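Local coordinates for NAD-dependent epimerase/dehydratase domain-containing protein (Ruegeria pomeroyi DSS-3, PDB 3IUS) that is of unknown function but, as a member of the NAD-dependent epimerase/dehydratase family, probably binds a dinucleotide cofactor through its Rossmann-type fold, at residues G153-G158 with F180-V185. Numbering follows the deposited sequence.
Sequences GIYGPG and FSRIHV
In the Rossmann-type sheet the C-terminal end of strand 146-155, Gly153 to Tyr155, pairs in parallel with the short strand 182-184, showing how one aromatic ring can fit between two side chains of the neighbouring strand. Gly153 N donates to Ser181 O, and Gly153 O receives Ile183 N (2.9 Å). Tyr155 N then reaches Ile183 O, and Val185 N meets Tyr155 O at 2.8 Å, while His184 occupies the N-cap position of helix 185-197. With CG between its backbone N and carbonyl carbon (chi1 80°), the Tyr155 ring lies across the partner strand. The Arg182 side chain, bent at chi3, lays its guanidinium over one face, CZ 3.7 Å from the Tyr155 ring centroid in a cation-pi contact. Toward the opposite face the His184 ring presents its edge, the planes at 73°. A leucine replacing Tyr155 would probably cost the guanidinium its cation-pi partner and take away the aromatic face that the His184 edge meets. On the other sheet face, Ile154 CG2 packs on Val185 CB (4.1 Å), and both residues touch helix 15-24, while Tyr155, Arg182 and His184 pack against helix 273-282; strand 146-155 also pairs in parallel with strands 97-103 and 204-207.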
loop_
_atom_site.group_PDB
_atom_site.type_symbol
_atom_site.label_atom_id
_atom_site.label_comp_id
_atom_site.label_asym_id
_atom_site.label_seq_id
_atom_site.Cartn_x
_atom_site.Cartn_y
_atom_site.Cartn_z
ATOM N N GLY A 153 -6.242 1.346 -1.750
ATOM C CA GLY A 153 -6.409 2.137 -0.542
ATOM C C GLY A 153 -6.341 1.270 0.703
ATOM O O GLY A 153 -7.117 0.323 0.858
ATOM N N ILE A 154 -5.410 1.591 1.592
ATOM C CA ILE A 154 -5.142 0.751 2.756
ATOM C C ILE A 154 -6.075 1.028 3.935
ATOM O O ILE A 154 -6.341 2.185 4.274
ATOM C CB ILE A 154 -3.681 0.908 3.221
ATOM C CG1 ILE A 154 -2.720 0.625 2.059
ATOM C CG2 ILE A 154 -3.393 -0.016 4.397
ATOM C CD1 ILE A 154 -1.290 1.002 2.352
ATOM N N TYR A 155 -6.569 -0.039 4.554
ATOM C CA TYR A 155 -7.309 0.080 5.806
ATOM C C TYR A 155 -6.966 -1.065 6.750
ATOM O O TYR A 155 -6.350 -2.059 6.352
ATOM C CB TYR A 155 -8.822 0.191 5.569
ATOM C CG TYR A 155 -9.550 -1.118 5.294
ATOM C CD1 TYR A 155 -10.437 -1.651 6.225
ATOM C CD2 TYR A 155 -9.370 -1.810 4.095
ATOM C CE1 TYR A 155 -11.119 -2.837 5.976
ATOM C CE2 TYR A 155 -10.049 -3.001 3.838
ATOM C CZ TYR A 155 -10.915 -3.512 4.786
ATOM O OH TYR A 155 -11.601 -4.685 4.539
ATOM N N GLY A 156 -7.348 -0.913 8.010
ATOM C CA GLY A 156 -6.973 -1.873 9.030
ATOM C C GLY A 156 -7.081 -1.301 10.429
ATOM O O GLY A 156 -7.640 -0.219 10.626
ATOM N N PRO A 157 -6.546 -2.025 11.420
ATOM C CA PRO A 157 -6.607 -1.555 12.807
ATOM C C PRO A 157 -5.966 -0.178 12.913
ATOM O O PRO A 157 -4.876 0.021 12.382
ATOM C CB PRO A 157 -5.764 -2.585 13.564
ATOM C CG PRO A 157 -5.779 -3.804 12.706
ATOM C CD PRO A 157 -5.816 -3.298 11.293
ATOM N N GLY A 158 -6.636 0.761 13.571
ATOM C CA GLY A 158 -6.086 2.092 13.744
ATOM C C GLY A 158 -6.271 2.943 12.506
ATOM O O GLY A 158 -6.086 4.157 12.543
ATOM N N PHE A 180 -13.939 2.798 -5.522
ATOM C CA PHE A 180 -12.540 2.806 -5.105
ATOM C C PHE A 180 -12.057 1.404 -4.745
ATOM O O PHE A 180 -12.832 0.562 -4.300
ATOM C CB PHE A 180 -12.318 3.743 -3.918
ATOM C CG PHE A 180 -12.432 5.196 -4.263
ATOM C CD1 PHE A 180 -11.880 5.690 -5.432
ATOM C CD2 PHE A 180 -13.064 6.074 -3.402
ATOM C CE1 PHE A 180 -11.974 7.034 -5.746
ATOM C CE2 PHE A 180 -13.162 7.419 -3.709
ATOM C CZ PHE A 180 -12.620 7.898 -4.884
ATOM N N SER A 181 -10.774 1.143 -4.952
ATOM C CA SER A 181 -10.227 -0.131 -4.543
ATOM C C SER A 181 -9.680 -0.043 -3.128
ATOM O O SER A 181 -9.065 0.959 -2.747
ATOM C CB SER A 181 -9.107 -0.563 -5.490
ATOM O OG SER A 181 -9.522 -0.439 -6.831
ATOM N N ARG A 182 -9.895 -1.110 -2.363
ATOM C CA ARG A 182 -9.398 -1.203 -0.996
ATOM C C ARG A 182 -8.628 -2.494 -0.750
ATOM O O ARG A 182 -8.877 -3.507 -1.399
ATOM C CB ARG A 182 -10.559 -1.167 -0.006
ATOM C CG ARG A 182 -11.707 -0.268 -0.390
ATOM C CD ARG A 182 -12.650 -0.124 0.790
ATOM N NE ARG A 182 -11.930 0.341 1.974
ATOM C CZ ARG A 182 -12.308 0.113 3.229
ATOM N NH1 ARG A 182 -13.405 -0.583 3.491
ATOM N NH2 ARG A 182 -11.578 0.576 4.229
ATOM N N ILE A 183 -7.735 -2.456 0.236
ATOM C CA ILE A 183 -7.032 -3.642 0.709
ATOM C C ILE A 183 -6.773 -3.560 2.217
ATOM O O ILE A 183 -6.378 -2.516 2.727
ATOM C CB ILE A 183 -5.701 -3.841 -0.047
ATOM C CG1 ILE A 183 -5.074 -5.194 0.301
ATOM C CG2 ILE A 183 -4.731 -2.695 0.244
ATOM C CD1 ILE A 183 -5.811 -6.383 -0.267
ATOM N N HIS A 184 -7.021 -4.658 2.924
ATOM C CA HIS A 184 -6.751 -4.727 4.356
ATOM C C HIS A 184 -5.261 -4.944 4.574
ATOM O O HIS A 184 -4.633 -5.739 3.865
ATOM C CB HIS A 184 -7.552 -5.853 5.012
ATOM C CG HIS A 184 -7.472 -5.853 6.506
ATOM N ND1 HIS A 184 -8.541 -5.513 7.309
ATOM C CD2 HIS A 184 -6.447 -6.137 7.343
ATOM C CE1 HIS A 184 -8.178 -5.594 8.578
ATOM N NE2 HIS A 184 -6.913 -5.972 8.624
ATOM N N VAL A 185 -4.695 -4.231 5.542
ATOM C CA VAL A 185 -3.254 -4.278 5.783
ATOM C C VAL A 185 -2.735 -5.693 6.075
ATOM O O VAL A 185 -1.607 -6.045 5.691
ATOM C CB VAL A 185 -2.829 -3.278 6.892
ATOM C CG1 VAL A 185 -3.429 -3.665 8.242
ATOM C CG2 VAL A 185 -1.311 -3.159 6.961
#